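Local coordinates for protein MYB3 (Trichomonas vaginalis, PDB 3ZQC) that binds promoter DNA through two tandem Myb-like repeats, the part modelled here, and probably acts as a sequence-specific transcription factor, at residues Glu7-Leu12 against Ser30-Arg35; Val53-Thr58 against Pro84-Asn89. All coordinates share one frame; numbering follows the deposited sequence.

Overall arrangement
Contact 1 (7-12 with 30-35) and contact 2 (53-58 with 84-89) belong to different Myb-like domains of one chain and follow each other in series. Their centres lie about 25 Å apart and their nearest atoms about 13 Å, so they do not touch. Contact 1 joins the start of helix 7-20 to the loop before helix 37-48; contact 2 joins the loop before helix 59-71 to the segment that runs into the start of helix 88-99. Both lie near the bound DNA, nearest atoms about 4 Å away for contact 1 and about 3 Å for contact 2. In contact 2, Asp-88 and Asn-89 pack on bases, and Trp-57 NE1 makes a weak hydrogen bond to a phosphate.

Contact 1: residues Glu7-Leu12 against Ser30-Arg35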
ATOM      1  N   GLU A   7       3.949   1.099  18.918  1.00 80.24           N
ATOM      2  CA  GLU A   7       4.394  -0.297  18.841  1.00 82.18           C
ATOM      3  C   GLU A   7       3.568  -1.147  19.807  1.00 83.96           C
ATOM      4  O   GLU A   7       3.406  -2.361  19.610  1.00 83.56           O
ATOM      5  CB  GLU A   7       5.895  -0.435  19.164  1.00 81.69           C
ATOM      6  CG  GLU A   7       6.378  -1.900  19.314  1.00 82.79           C
ATOM      7  CD  GLU A   7       6.077  -2.787  18.090  1.00 83.27           C
ATOM      8  OE1 GLU A   7       6.106  -2.282  16.934  1.00 82.91           O
ATOM      9  OE2 GLU A   7       5.824  -4.002  18.294  1.00 81.88           O
ATOM     10  N   ALA A   8       3.048  -0.506  20.855  1.00 85.54           N
ATOM     11  CA  ALA A   8       2.206  -1.212  21.826  1.00 86.43           C
ATOM     12  C   ALA A   8       0.954  -1.663  21.060  1.00 87.22           C
ATOM     13  O   ALA A   8       0.582  -2.850  21.098  1.00 87.53           O
ATOM     14  CB  ALA A   8       1.822  -0.279  22.982  1.00 84.63           C
ATOM     15  N   GLU A   9       0.331  -0.704  20.355  1.00 86.99           N
ATOM     16  CA  GLU A   9      -0.864  -0.953  19.544  1.00 85.70           C
ATOM     17  C   GLU A   9      -0.609  -2.081  18.536  1.00 85.85           C
ATOM     18  O   GLU A   9      -1.352  -3.078  18.505  1.00 85.19           O
ATOM     19  CB  GLU A   9      -1.271   0.317  18.790  1.00 84.30           C
ATOM     20  CG  GLU A   9      -1.827   1.421  19.672  1.00 83.10           C
ATOM     21  CD  GLU A   9      -2.406   2.592  18.865  1.00 81.72           C
ATOM     22  OE1 GLU A   9      -1.626   3.312  18.195  1.00 80.95           O
ATOM     23  OE2 GLU A   9      -3.642   2.786  18.905  1.00 80.28           O
ATOM     24  N   ASP A  10       0.439  -1.917  17.720  1.00 85.53           N
ATOM     25  CA  ASP A  10       0.808  -2.921  16.720  1.00 85.52           C
ATOM     26  C   ASP A  10       0.813  -4.308  17.360  1.00 85.52           C
ATOM     27  O   ASP A  10       0.534  -5.316  16.708  1.00 85.68           O
ATOM     28  CB  ASP A  10       2.200  -2.625  16.137  1.00 86.05           C
ATOM     29  CG  ASP A  10       2.204  -1.434  15.174  1.00 86.32           C
ATOM     30  OD1 ASP A  10       1.111  -0.890  14.901  1.00 86.81           O
ATOM     31  OD2 ASP A  10       3.301  -1.051  14.687  1.00 85.84           O
ATOM     32  N   ASP A  11       1.124  -4.356  18.647  1.00 85.21           N
ATOM     33  CA  ASP A  11       1.157  -5.624  19.345  1.00 85.60           C
ATOM     34  C   ASP A  11      -0.225  -6.222  19.600  1.00 84.93           C
ATOM     35  O   ASP A  11      -0.422  -7.431  19.427  1.00 85.10           O
ATOM     36  CB  ASP A  11       1.940  -5.466  20.644  1.00 86.14           C
ATOM     37  CG  ASP A  11       3.435  -5.376  20.394  1.00 86.88           C
ATOM     38  OD1 ASP A  11       3.944  -6.199  19.573  1.00 85.99           O
ATOM     39  OD2 ASP A  11       4.085  -4.488  21.011  1.00 86.64           O
ATOM     40  N   LEU A  12      -1.183  -5.390  20.000  1.00 84.28           N
ATOM     41  CA  LEU A  12      -2.527  -5.900  20.243  1.00 83.18           C
ATOM     42  C   LEU A  12      -3.066  -6.500  18.956  1.00 82.58           C
ATOM     43  O   LEU A  12      -3.669  -7.571  18.972  1.00 82.22           O
ATOM     44  CB  LEU A  12      -3.458  -4.795  20.754  1.00 82.21           C
ATOM     45  CG  LEU A  12      -3.186  -4.336  22.198  1.00 81.33           C
ATOM     46  CD1 LEU A  12      -2.618  -5.519  23.014  1.00 79.24           C
ATOM     47  CD2 LEU A  12      -2.197  -3.170  22.212  1.00 80.40           C
ATOM     48  N   SER A  30     -12.307  -5.673  21.554  1.00 77.59           N
ATOM     49  CA  SER A  30     -11.960  -6.451  22.735  1.00 77.26           C
ATOM     50  C   SER A  30     -10.551  -6.040  23.139  1.00 77.81           C
ATOM     51  O   SER A  30     -10.137  -6.189  24.288  1.00 77.95           O
ATOM     52  CB  SER A  30     -11.987  -7.937  22.400  1.00 76.08           C
ATOM     53  OG  SER A  30     -13.222  -8.286  21.800  1.00 76.07           O
ATOM     54  N   PHE A  31      -9.809  -5.538  22.164  1.00 78.57           N
ATOM     55  CA  PHE A  31      -8.464  -5.037  22.391  1.00 79.48           C
ATOM     56  C   PHE A  31      -8.519  -3.620  21.839  1.00 80.74           C
ATOM     57  O   PHE A  31      -9.417  -3.295  21.051  1.00 80.79           O
ATOM     58  CB  PHE A  31      -7.433  -5.851  21.613  1.00 78.61           C
ATOM     59  CG  PHE A  31      -7.436  -7.305  21.953  1.00 78.57           C
ATOM     60  CD1 PHE A  31      -8.531  -8.105  21.634  1.00 78.81           C
ATOM     61  CD2 PHE A  31      -6.336  -7.884  22.574  1.00 77.98           C
ATOM     62  CE1 PHE A  31      -8.530  -9.465  21.926  1.00 78.46           C
ATOM     63  CE2 PHE A  31      -6.325  -9.237  22.867  1.00 78.85           C
ATOM     64  CZ  PHE A  31      -7.427 -10.032  22.541  1.00 78.48           C
ATOM     65  N   LEU A  32      -7.596  -2.765  22.270  1.00 81.71           N
ATOM     66  CA  LEU A  32      -7.558  -1.396  21.756  1.00 82.19           C
ATOM     67  C   LEU A  32      -8.979  -0.839  21.643  1.00 81.86           C
ATOM     68  O   LEU A  32      -9.530  -0.693  20.544  1.00 81.20           O
ATOM     69  CB  LEU A  32      -6.887  -1.395  20.374  1.00 83.02           C
ATOM     70  CG  LEU A  32      -5.508  -2.083  20.284  1.00 83.51           C
ATOM     71  CD1 LEU A  32      -5.393  -2.918  19.007  1.00 81.81           C
ATOM     72  CD2 LEU A  32      -4.418  -1.016  20.339  1.00 84.51           C
ATOM     73  N   PRO A  33      -9.594  -0.536  22.789  1.00 82.36           N
ATOM     74  CA  PRO A  33     -10.957   0.006  22.837  1.00 82.41           C
ATOM     75  C   PRO A  33     -11.055   1.400  22.212  1.00 81.72           C
ATOM     76  O   PRO A  33     -12.146   1.896  21.926  1.00 79.74           O
ATOM     77  CB  PRO A  33     -11.259   0.020  24.333  1.00 83.11           C
ATOM     78  CG  PRO A  33      -9.891   0.300  24.939  1.00 82.91           C
ATOM     79  CD  PRO A  33      -8.996  -0.613  24.136  1.00 82.23           C
ATOM     80  N   ASN A  34      -9.898   2.014  21.989  1.00 82.91           N
ATOM     81  CA  ASN A  34      -9.831   3.362  21.429  1.00 83.80           C
ATOM     82  C   ASN A  34      -9.604   3.412  19.908  1.00 83.81           C
ATOM     83  O   ASN A  34      -9.510   4.500  19.322  1.00 83.66           O
ATOM     84  CB  ASN A  34      -8.716   4.168  22.136  1.00 84.00           C
ATOM     85  CG  ASN A  34      -8.766   4.043  23.664  1.00 84.06           C
ATOM     86  OD1 ASN A  34      -8.327   3.036  24.238  1.00 83.62           O
ATOM     87  ND2 ASN A  34      -9.313   5.065  24.324  1.00 83.61           N
ATOM     88  N   ARG A  35      -9.537   2.253  19.261  1.00 83.53           N
ATOM     89  CA  ARG A  35      -9.289   2.243  17.822  1.00 82.66           C
ATOM     90  C   ARG A  35     -10.310   1.447  16.993  1.00 81.93           C
ATOM     91  O   ARG A  35     -10.497   0.247  17.211  1.00 81.80           O
ATOM     92  CB  ARG A  35      -7.868   1.714  17.565  1.00 83.28           C
ATOM     93  CG  ARG A  35      -6.947   2.645  16.741  1.00 83.59           C
ATOM     94  CD  ARG A  35      -6.670   3.982  17.429  1.00 82.65           C
ATOM     95  NE  ARG A  35      -5.270   4.427  17.341  1.00 81.72           N
ATOM     96  CZ  ARG A  35      -4.625   4.758  16.219  1.00 80.11           C
ATOM     97  NH1 ARG A  35      -5.234   4.689  15.043  1.00 79.53           N
ATOM     98  NH2 ARG A  35      -3.358   5.152  16.275  1.00 79.07           N
TER
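Glu-9 and Leu-12, one turn apart on the helix, reach toward Leu-32 and Arg-35 in the loop. The Glu-9 side chain leaves the helix with CG anti to the carbonyl carbon (chi1 -70°) and meets apolar atoms before charge. CB lies 3.8 Å from Leu-32 CD2, and CG packs against the same methyl. From there the chain runs extended, CD anti to CA, and its carboxylate meets the Arg-35 guanidinium obliquely in a salt bridge, the side chains crossing at about a right angle. Glu-9 OE2 lies 2.8 Å from Arg-35 NE, and Glu-9 OE1 lies 3.2 Å from Arg-35 NH2. Both bonds are weak, bent near 120° at the hydrogen, and the two planes are turned 52° apart, so the pairing is not a flat fork. OE1 also accepts from the backbone N of Thr-6.

Beside the salt bridge, Leu-12 CD2 meets Leu-32 CD2 at 3.6 Å, while Leu-12 CD1 comes to the edge of the Phe-31 ring. A type I turn from Leu-32 to Arg-35 returns the chain, with Arg-35 N bonded to Leu-32 O and Pro-33 and Asn-34 at its middle; Leu-32 and Arg-35, at its two ends, both point toward the helix.

Within the first Myb-like domain, of the helix-turn-helix class, the contact thus ties the first turns of helix 7-20 to the loop leading into helix 37-48. Arg-35 has Phe-5 as a cation-pi partner and touches Cys-40 of helix 37-48.

Contact 2: residues Val53-Thr58 against Pro84-Asn89; sequences VKHAWT and PGRTDN
Arg-86 is wedged into the curve of the 53-58 loop, its guanidinium between the Trp-57 indole on one face and the His-55 ring on the other. The bend at chi2 (-77°) places CD, which lies 3.5 Å from Trp-57 CH2. The guanidinium then lies flat on the indole, planes 4° apart, with Arg-86 CZ 3.4 Å from the centroid of the Trp-57 six-membered ring, a cation-pi stack. On the opposite face the His-55 ring is tilted by 28°, its CE1 3.7 Å from Arg-86 NH2. The same NH2 gives weak hydrogen bonds to the carbonyls of His-55 (O at 2.9 Å) and Ala-56 (O at 2.7 Å), and forms a salt bridge with Glu-61.

Trp-57 belongs to the regularly spaced tryptophans of Myb repeats, just before helix 59-71, where Thr-58 is the N-cap, its OG1 bonded to Glu-61 N. The indole also packs on Ala-90, Ile-91 and Arg-94 of helix 88-99, whose start lies against DNA bases.

Val-53 enters by its backbone: its N donates to Gly-85 O at 2.9 Å, a bond from the 53-58 loop to the segment that leads into helix 88-99.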
ATOM      1  N   VAL A  53       5.886  -5.562   1.661  1.00 68.25           N
ATOM      2  CA  VAL A  53       7.306  -5.522   1.341  1.00 68.90           C
ATOM      3  C   VAL A  53       7.928  -4.222   1.851  1.00 69.10           C
ATOM      4  O   VAL A  53       7.261  -3.187   1.897  1.00 68.98           O
ATOM      5  CB  VAL A  53       7.528  -5.697  -0.181  1.00 68.90           C
ATOM      6  CG1 VAL A  53       7.441  -4.366  -0.878  1.00 69.45           C
ATOM      7  CG2 VAL A  53       8.858  -6.393  -0.432  1.00 68.43           C
ATOM      8  N   LYS A  54       9.205  -4.277   2.229  1.00 69.58           N
ATOM      9  CA  LYS A  54       9.879  -3.111   2.800  1.00 69.41           C
ATOM     10  C   LYS A  54      11.003  -2.471   2.004  1.00 68.56           C
ATOM     11  O   LYS A  54      11.407  -1.352   2.322  1.00 67.98           O
ATOM     12  CB  LYS A  54      10.416  -3.452   4.199  1.00 70.53           C
ATOM     13  CG  LYS A  54      11.657  -4.345   4.210  1.00 71.16           C
ATOM     14  CD  LYS A  54      12.921  -3.568   4.635  1.00 70.79           C
ATOM     15  CE  LYS A  54      14.115  -3.873   3.710  1.00 70.02           C
ATOM     16  NZ  LYS A  54      14.376  -5.344   3.515  1.00 67.88           N
ATOM     17  N   HIS A  55      11.520  -3.160   0.990  1.00 67.67           N
ATOM     18  CA  HIS A  55      12.611  -2.594   0.197  1.00 66.11           C
ATOM     19  C   HIS A  55      12.147  -1.412  -0.643  1.00 64.35           C
ATOM     20  O   HIS A  55      10.973  -1.291  -0.982  1.00 63.85           O
ATOM     21  CB  HIS A  55      13.196  -3.640  -0.726  1.00 67.10           C
ATOM     22  CG  HIS A  55      12.266  -4.050  -1.816  1.00 68.13           C
ATOM     23  ND1 HIS A  55      10.964  -4.432  -1.577  1.00 68.04           N
ATOM     24  CD2 HIS A  55      12.461  -4.178  -3.148  1.00 69.21           C
ATOM     25  CE1 HIS A  55      10.397  -4.784  -2.717  1.00 68.96           C
ATOM     26  NE2 HIS A  55      11.283  -4.640  -3.685  1.00 70.11           N
ATOM     27  N   ALA A  56      13.089  -0.545  -0.989  1.00 62.45           N
ATOM     28  CA  ALA A  56      12.775   0.637  -1.780  1.00 60.90           C
ATOM     29  C   ALA A  56      12.130   0.265  -3.105  1.00 59.96           C
ATOM     30  O   ALA A  56      11.994  -0.911  -3.446  1.00 60.44           O
ATOM     31  CB  ALA A  56      14.035   1.450  -2.018  1.00 59.30           C
ATOM     32  N   TRP A  57      11.744   1.277  -3.864  1.00 57.86           N
ATOM     33  CA  TRP A  57      11.099   1.016  -5.124  1.00 57.02           C
ATOM     34  C   TRP A  57      12.047   0.722  -6.270  1.00 57.35           C
ATOM     35  O   TRP A  57      12.813   1.585  -6.709  1.00 57.59           O
ATOM     36  CB  TRP A  57      10.170   2.174  -5.487  1.00 53.90           C
ATOM     37  CG  TRP A  57       8.997   2.331  -4.544  1.00 51.46           C
ATOM     38  CD1 TRP A  57       8.899   3.200  -3.500  1.00 50.95           C
ATOM     39  CD2 TRP A  57       7.750   1.619  -4.588  1.00 48.91           C
ATOM     40  NE1 TRP A  57       7.673   3.083  -2.896  1.00 49.27           N
ATOM     41  CE2 TRP A  57       6.947   2.120  -3.544  1.00 47.79           C
ATOM     42  CE3 TRP A  57       7.235   0.612  -5.409  1.00 46.34           C
ATOM     43  CZ2 TRP A  57       5.660   1.652  -3.300  1.00 46.52           C
ATOM     44  CZ3 TRP A  57       5.959   0.148  -5.167  1.00 46.40           C
ATOM     45  CH2 TRP A  57       5.183   0.668  -4.120  1.00 47.03           C
ATOM     46  N   THR A  58      11.986  -0.521  -6.736  1.00 57.65           N
ATOM     47  CA  THR A  58      12.781  -0.988  -7.858  1.00 57.99           C
ATOM     48  C   THR A  58      12.147  -0.292  -9.058  1.00 57.89           C
ATOM     49  O   THR A  58      10.924  -0.172  -9.115  1.00 57.83           O
ATOM     50  CB  THR A  58      12.616  -2.503  -8.032  1.00 57.72           C
ATOM     51  OG1 THR A  58      11.303  -2.786  -8.533  1.00 60.87           O
ATOM     52  CG2 THR A  58      12.767  -3.212  -6.703  1.00 55.22           C
ATOM     53  N   PRO A  84       3.576  -8.153  -6.429  1.00 57.56           N
ATOM     54  CA  PRO A  84       3.603  -8.959  -5.210  1.00 59.20           C
ATOM     55  C   PRO A  84       4.106  -8.201  -3.989  1.00 60.77           C
ATOM     56  O   PRO A  84       5.146  -7.539  -4.043  1.00 60.68           O
ATOM     57  CB  PRO A  84       4.536 -10.101  -5.588  1.00 58.83           C
ATOM     58  CG  PRO A  84       5.543  -9.401  -6.443  1.00 56.92           C
ATOM     59  CD  PRO A  84       4.650  -8.576  -7.345  1.00 56.88           C
ATOM     60  N   GLY A  85       3.357  -8.286  -2.896  1.00 60.95           N
ATOM     61  CA  GLY A  85       3.786  -7.638  -1.675  1.00 61.94           C
ATOM     62  C   GLY A  85       3.602  -6.142  -1.500  1.00 62.90           C
ATOM     63  O   GLY A  85       3.824  -5.645  -0.391  1.00 64.09           O
ATOM     64  N   ARG A  86       3.230  -5.408  -2.549  1.00 61.82           N
ATOM     65  CA  ARG A  86       3.016  -3.966  -2.399  1.00 59.83           C
ATOM     66  C   ARG A  86       1.518  -3.724  -2.314  1.00 58.46           C
ATOM     67  O   ARG A  86       0.772  -4.096  -3.212  1.00 57.75           O
ATOM     68  CB  ARG A  86       3.586  -3.212  -3.587  1.00 60.06           C
ATOM     69  CG  ARG A  86       5.067  -3.373  -3.761  1.00 60.82           C
ATOM     70  CD  ARG A  86       5.852  -2.528  -2.790  1.00 61.36           C
ATOM     71  NE  ARG A  86       7.202  -2.287  -3.301  1.00 61.59           N
ATOM     72  CZ  ARG A  86       8.074  -1.447  -2.757  1.00 61.89           C
ATOM     73  NH1 ARG A  86       7.745  -0.765  -1.670  1.00 62.02           N
ATOM     74  NH2 ARG A  86       9.275  -1.289  -3.297  1.00 60.71           N
ATOM     75  N   THR A  87       1.073  -3.101  -1.232  1.00 57.57           N
ATOM     76  CA  THR A  87      -0.352  -2.856  -1.063  1.00 56.96           C
ATOM     77  C   THR A  87      -0.904  -1.863  -2.090  1.00 56.51           C
ATOM     78  O   THR A  87      -0.172  -1.381  -2.945  1.00 55.95           O
ATOM     79  CB  THR A  87      -0.651  -2.371   0.362  1.00 56.57           C
ATOM     80  OG1 THR A  87      -2.033  -2.606   0.652  1.00 57.47           O
ATOM     81  CG2 THR A  87      -0.327  -0.890   0.509  1.00 55.90           C
ATOM     82  N   ASP A  88      -2.197  -1.565  -2.012  1.00 56.49           N
ATOM     83  CA  ASP A  88      -2.823  -0.655  -2.972  1.00 55.69           C
ATOM     84  C   ASP A  88      -2.602   0.801  -2.600  1.00 54.50           C
ATOM     85  O   ASP A  88      -2.611   1.691  -3.444  1.00 54.46           O
ATOM     86  CB  ASP A  88      -4.332  -0.958  -3.084  1.00 55.83           C
ATOM     87  CG  ASP A  88      -5.150  -0.337  -1.965  1.00 55.65           C
ATOM     88  OD1 ASP A  88      -5.168  -0.919  -0.857  1.00 53.73           O
ATOM     89  OD2 ASP A  88      -5.770   0.733  -2.201  1.00 54.79           O
ATOM     90  N   ASN A  89      -2.402   1.041  -1.321  1.00 52.80           N
ATOM     91  CA  ASN A  89      -2.183   2.395  -0.867  1.00 51.29           C
ATOM     92  C   ASN A  89      -0.727   2.735  -1.169  1.00 49.77           C
ATOM     93  O   ASN A  89      -0.387   3.851  -1.555  1.00 48.07           O
ATOM     94  CB  ASN A  89      -2.498   2.473   0.634  1.00 50.06           C
ATOM     95  CG  ASN A  89      -2.321   3.852   1.198  1.00 47.77           C
ATOM     96  OD1 ASN A  89      -1.309   4.143   1.823  1.00 47.36           O
ATOM     97  ND2 ASN A  89      -3.300   4.717   0.974  1.00 45.69           N
TER